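Local coordinates for putative carboxynorspermidine decarboxylase protein (Sinorhizobium meliloti, PDB 3MT1) that probably catalyses the pyridoxal 5'-phosphate-dependent decarboxylation of carboxynorspermidine and carboxyspermidine to norspermidine and spermidine, at residues Phe98-Arg106 with Leu141-Val152. Numbering follows the deposited sequence.
Sequences FNSISQLER and LGEWDVPKVERV
Ile-101, in the first turn of its helix, meets the segment 141-152 with both its backbone and its side chain. Its N-H donates to Glu-143 OE2, with N and OE2 2.8 Å apart and a fairly straight angle of 163°. The carboxylate oxygen is used on its anti side, from somewhat outside the carboxylate plane. Glu-143 gets there because its chain bends at chi2 (-77°), which also lays OE2 beside CA and CB of Ser-100. Ser-100 is the N-cap of this helix, its OG accepting from Gln-103 N, so the glutamate adds a second side-chain acceptor at the helix start; its negative charge there would probably suit the helix dipole.

From Ile-101 CB outward, the carbons meet different neighbours. Ile-101 CB passes 3.9 Å from Glu-143 OE2. Ile-101 CG1, next along, comes within 4.0 Å of Val-152 CG1, the two side chains running past each other in opposite directions. Ile-101 CD1 reaches farthest: it lies 3.6 Å from Lys-148 O, against Lys-148 CB, and touches the carboxylate carbon of Glu-143, the Glu-143 and Ile-101 side chains crossing at about a right angle. One turn on, Leu-104 CD2 meets Val-152 tip to tip, 3.8 Å from Val-152 CG2. At the exposed margin Glu-105 OE2 faces the edge of the Arg-151 guanidinium in a long salt bridge.

Upstream, Gly-142 N makes a weak hydrogen bond to Asn-99 O, while the Asn-99 side chain is held by Tyr-77 and by the backbone of Arg-140.

The contact belongs to the eight-stranded beta/alpha barrel of this decarboxylase family: helix 101-107 follows barrel strand 95-98, and helix 146-150 packs a different face, through Val-146 and Val-149, on helix 170-190.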
loop_
_atom_site.group_PDB
_atom_site.type_symbol
_atom_site.label_atom_id
_atom_site.label_comp_id
_atom_site.label_asym_id
_atom_site.label_seq_id
_atom_site.Cartn_x
_atom_site.Cartn_y
_atom_site.Cartn_z
ATOM N N PHE B 98 -17.904 -20.227 -1.894
ATOM C CA PHE B 98 -17.704 -19.866 -3.280
ATOM C C PHE B 98 -18.570 -18.710 -3.603
ATOM O O PHE B 98 -19.679 -18.579 -3.064
ATOM C CB PHE B 98 -18.008 -21.011 -4.220
ATOM C CG PHE B 98 -17.276 -22.266 -3.885
ATOM C CD1 PHE B 98 -15.985 -22.471 -4.347
ATOM C CD2 PHE B 98 -17.879 -23.251 -3.088
ATOM C CE1 PHE B 98 -15.300 -23.640 -4.031
ATOM C CE2 PHE B 98 -17.214 -24.404 -2.775
ATOM C CZ PHE B 98 -15.911 -24.599 -3.246
ATOM N N ASN B 99 -18.041 -17.881 -4.501
ATOM C CA ASN B 99 -18.646 -16.625 -4.897
ATOM C C ASN B 99 -19.825 -16.801 -5.850
ATOM O O ASN B 99 -20.699 -15.941 -5.939
ATOM C CB ASN B 99 -17.582 -15.728 -5.531
ATOM C CG ASN B 99 -18.010 -14.276 -5.594
ATOM O OD1 ASN B 99 -18.192 -13.635 -4.558
ATOM N ND2 ASN B 99 -18.172 -13.747 -6.811
ATOM N N SER B 100 -19.850 -17.922 -6.554
ATOM C CA SER B 100 -20.760 -18.092 -7.676
ATOM C C SER B 100 -20.992 -19.570 -7.881
ATOM O O SER B 100 -20.187 -20.397 -7.431
ATOM C CB SER B 100 -20.145 -17.492 -8.941
ATOM O OG SER B 100 -19.009 -18.254 -9.324
ATOM N N ILE B 101 -22.089 -19.892 -8.567
ATOM C CA ILE B 101 -22.464 -21.272 -8.877
ATOM C C ILE B 101 -21.346 -21.947 -9.656
ATOM O O ILE B 101 -20.908 -23.049 -9.319
ATOM C CB ILE B 101 -23.813 -21.321 -9.636
ATOM C CG1 ILE B 101 -24.951 -21.330 -8.620
ATOM C CG2 ILE B 101 -23.914 -22.565 -10.546
ATOM C CD1 ILE B 101 -26.157 -20.475 -9.004
ATOM N N SER B 102 -20.872 -21.247 -10.676
ATOM C CA SER B 102 -19.801 -21.719 -11.519
ATOM C C SER B 102 -18.522 -22.101 -10.739
ATOM O O SER B 102 -17.933 -23.154 -10.999
ATOM C CB SER B 102 -19.517 -20.656 -12.577
ATOM O OG SER B 102 -18.525 -21.107 -13.470
ATOM N N GLN B 103 -18.102 -21.257 -9.792
ATOM C CA GLN B 103 -16.975 -21.589 -8.902
ATOM C C GLN B 103 -17.271 -22.862 -8.126
ATOM O O GLN B 103 -16.399 -23.735 -7.964
ATOM C CB GLN B 103 -16.692 -20.462 -7.903
ATOM C CG GLN B 103 -15.930 -19.280 -8.468
ATOM C CD GLN B 103 -14.459 -19.469 -8.352
ATOM O OE1 GLN B 103 -13.942 -19.655 -7.251
ATOM N NE2 GLN B 103 -13.757 -19.425 -9.485
ATOM N N LEU B 104 -18.503 -22.972 -7.649
ATOM C CA LEU B 104 -18.890 -24.154 -6.887
ATOM C C LEU B 104 -18.887 -25.408 -7.749
ATOM O O LEU B 104 -18.335 -26.429 -7.355
ATOM C CB LEU B 104 -20.244 -23.934 -6.216
ATOM C CG LEU B 104 -21.044 -25.129 -5.751
ATOM C CD1 LEU B 104 -20.408 -25.756 -4.553
ATOM C CD2 LEU B 104 -22.451 -24.642 -5.451
ATOM N N GLU B 105 -19.488 -25.315 -8.933
ATOM C CA GLU B 105 -19.494 -26.422 -9.880
ATOM C C GLU B 105 -18.063 -26.802 -10.202
ATOM O O GLU B 105 -17.714 -27.972 -10.243
ATOM C CB GLU B 105 -20.237 -26.034 -11.140
ATOM C CG GLU B 105 -21.750 -26.201 -11.047
ATOM C CD GLU B 105 -22.474 -25.679 -12.296
ATOM O OE1 GLU B 105 -21.949 -24.721 -12.923
ATOM O OE2 GLU B 105 -23.562 -26.210 -12.652
ATOM N N ARG B 106 -17.212 -25.794 -10.364
ATOM C CA ARG B 106 -15.837 -26.031 -10.759
ATOM C C ARG B 106 -15.035 -26.768 -9.702
ATOM O O ARG B 106 -14.185 -27.592 -10.023
ATOM C CB ARG B 106 -15.155 -24.725 -11.087
ATOM C CG ARG B 106 -14.080 -24.906 -12.100
ATOM C CD ARG B 106 -13.796 -23.623 -12.810
ATOM N NE ARG B 106 -12.584 -23.008 -12.275
ATOM C CZ ARG B 106 -12.234 -21.743 -12.488
ATOM N NH1 ARG B 106 -13.022 -20.955 -13.205
ATOM N NH2 ARG B 106 -11.106 -21.255 -11.963
ATOM N N LEU B 141 -20.693 -10.046 -6.507
ATOM C CA LEU B 141 -20.370 -10.777 -5.282
ATOM C C LEU B 141 -21.595 -11.521 -4.782
ATOM O O LEU B 141 -22.511 -10.909 -4.242
ATOM C CB LEU B 141 -19.888 -9.832 -4.188
ATOM C CG LEU B 141 -18.700 -8.914 -4.463
ATOM C CD1 LEU B 141 -18.444 -8.050 -3.241
ATOM C CD2 LEU B 141 -17.444 -9.702 -4.848
ATOM N N GLY B 142 -21.611 -12.836 -4.964
ATOM C CA GLY B 142 -22.729 -13.660 -4.520
ATOM C C GLY B 142 -23.831 -13.826 -5.554
ATOM O O GLY B 142 -23.991 -13.004 -6.456
ATOM N N GLU B 143 -24.588 -14.907 -5.426
ATOM C CA GLU B 143 -25.719 -15.151 -6.317
ATOM C C GLU B 143 -26.983 -14.529 -5.723
ATOM O O GLU B 143 -27.141 -14.504 -4.508
ATOM C CB GLU B 143 -25.905 -16.652 -6.561
ATOM C CG GLU B 143 -24.678 -17.368 -7.163
ATOM C CD GLU B 143 -24.492 -17.128 -8.667
ATOM O OE1 GLU B 143 -25.415 -16.599 -9.322
ATOM O OE2 GLU B 143 -23.418 -17.484 -9.201
ATOM N N TRP B 144 -27.866 -14.011 -6.573
ATOM C CA TRP B 144 -29.100 -13.392 -6.108
ATOM C C TRP B 144 -30.301 -14.184 -6.574
ATOM O O TRP B 144 -31.378 -14.076 -5.989
ATOM C CB TRP B 144 -29.220 -11.949 -6.620
ATOM C CG TRP B 144 -29.504 -11.854 -8.095
ATOM C CD1 TRP B 144 -30.729 -11.894 -8.705
ATOM C CD2 TRP B 144 -28.541 -11.721 -9.139
ATOM N NE1 TRP B 144 -30.587 -11.794 -10.068
ATOM C CE2 TRP B 144 -29.255 -11.687 -10.364
ATOM C CE3 TRP B 144 -27.142 -11.630 -9.164
ATOM C CZ2 TRP B 144 -28.615 -11.556 -11.603
ATOM C CZ3 TRP B 144 -26.498 -11.497 -10.400
ATOM C CH2 TRP B 144 -27.239 -11.460 -11.603
ATOM N N ASP B 145 -30.120 -14.960 -7.641
ATOM C CA ASP B 145 -31.242 -15.622 -8.327
ATOM C C ASP B 145 -31.569 -16.993 -7.731
ATOM O O ASP B 145 -30.866 -17.983 -7.974
ATOM C CB ASP B 145 -30.965 -15.714 -9.830
ATOM C CG ASP B 145 -32.203 -16.062 -10.642
ATOM O OD1 ASP B 145 -33.089 -16.784 -10.137
ATOM O OD2 ASP B 145 -32.283 -15.620 -11.809
ATOM N N VAL B 146 -32.653 -17.017 -6.955
ATOM C CA VAL B 146 -33.093 -18.186 -6.176
ATOM C C VAL B 146 -33.185 -19.481 -7.003
ATOM O O VAL B 146 -32.620 -20.492 -6.595
ATOM C CB VAL B 146 -34.450 -17.899 -5.426
ATOM C CG1 VAL B 146 -35.138 -19.190 -4.946
ATOM C CG2 VAL B 146 -34.229 -16.925 -4.269
ATOM N N PRO B 147 -33.896 -19.455 -8.156
ATOM C CA PRO B 147 -34.003 -20.635 -9.025
ATOM C C PRO B 147 -32.676 -21.293 -9.432
ATOM O O PRO B 147 -32.585 -22.524 -9.414
ATOM C CB PRO B 147 -34.724 -20.087 -10.259
ATOM C CG PRO B 147 -35.605 -19.023 -9.715
ATOM C CD PRO B 147 -34.825 -18.388 -8.593
ATOM N N LYS B 148 -31.677 -20.492 -9.813
ATOM C CA LYS B 148 -30.354 -21.025 -10.175
ATOM C C LYS B 148 -29.676 -21.622 -8.958
ATOM O O LYS B 148 -29.005 -22.646 -9.054
ATOM C CB LYS B 148 -29.441 -19.953 -10.785
ATOM C CG LYS B 148 -29.645 -19.699 -12.263
ATOM C CD LYS B 148 -30.310 -18.349 -12.513
ATOM C CE LYS B 148 -29.293 -17.231 -12.746
ATOM N NZ LYS B 148 -28.782 -17.257 -14.145
ATOM N N VAL B 149 -29.847 -20.970 -7.815
ATOM C CA VAL B 149 -29.320 -21.494 -6.561
ATOM C C VAL B 149 -29.878 -22.914 -6.357
ATOM O O VAL B 149 -29.128 -23.894 -6.253
ATOM C CB VAL B 149 -29.687 -20.574 -5.361
ATOM C CG1 VAL B 149 -29.304 -21.218 -4.033
ATOM C CG2 VAL B 149 -29.061 -19.196 -5.510
ATOM N N GLU B 150 -31.208 -23.002 -6.358
ATOM C CA GLU B 150 -31.932 -24.226 -6.094
ATOM C C GLU B 150 -31.435 -25.453 -6.849
ATOM O O GLU B 150 -31.463 -26.572 -6.314
ATOM C CB GLU B 150 -33.405 -24.010 -6.385
ATOM C CG GLU B 150 -34.228 -23.629 -5.174
ATOM C CD GLU B 150 -35.514 -24.428 -5.096
ATOM O OE1 GLU B 150 -35.465 -25.610 -4.664
ATOM O OE2 GLU B 150 -36.568 -23.870 -5.473
ATOM N N ARG B 151 -30.979 -25.249 -8.085
ATOM C CA ARG B 151 -30.480 -26.356 -8.902
ATOM C C ARG B 151 -29.196 -26.969 -8.315
ATOM O O ARG B 151 -28.761 -28.059 -8.704
ATOM C CB ARG B 151 -30.278 -25.926 -10.359
ATOM C CG ARG B 151 -30.603 -27.051 -11.334
ATOM C CD ARG B 151 -30.136 -26.755 -12.730
ATOM N NE ARG B 151 -29.261 -27.813 -13.239
ATOM C CZ ARG B 151 -27.932 -27.704 -13.328
ATOM N NH1 ARG B 151 -27.208 -28.711 -13.802
ATOM N NH2 ARG B 151 -27.322 -26.586 -12.950
ATOM N N VAL B 152 -28.612 -26.276 -7.349
ATOM C CA VAL B 152 -27.322 -26.684 -6.848
ATOM C C VAL B 152 -27.299 -26.919 -5.311
ATOM O O VAL B 152 -26.245 -27.076 -4.701
ATOM C CB VAL B 152 -26.258 -25.730 -7.401
ATOM C CG1 VAL B 152 -26.104 -24.501 -6.513
ATOM C CG2 VAL B 152 -24.955 -26.458 -7.604
#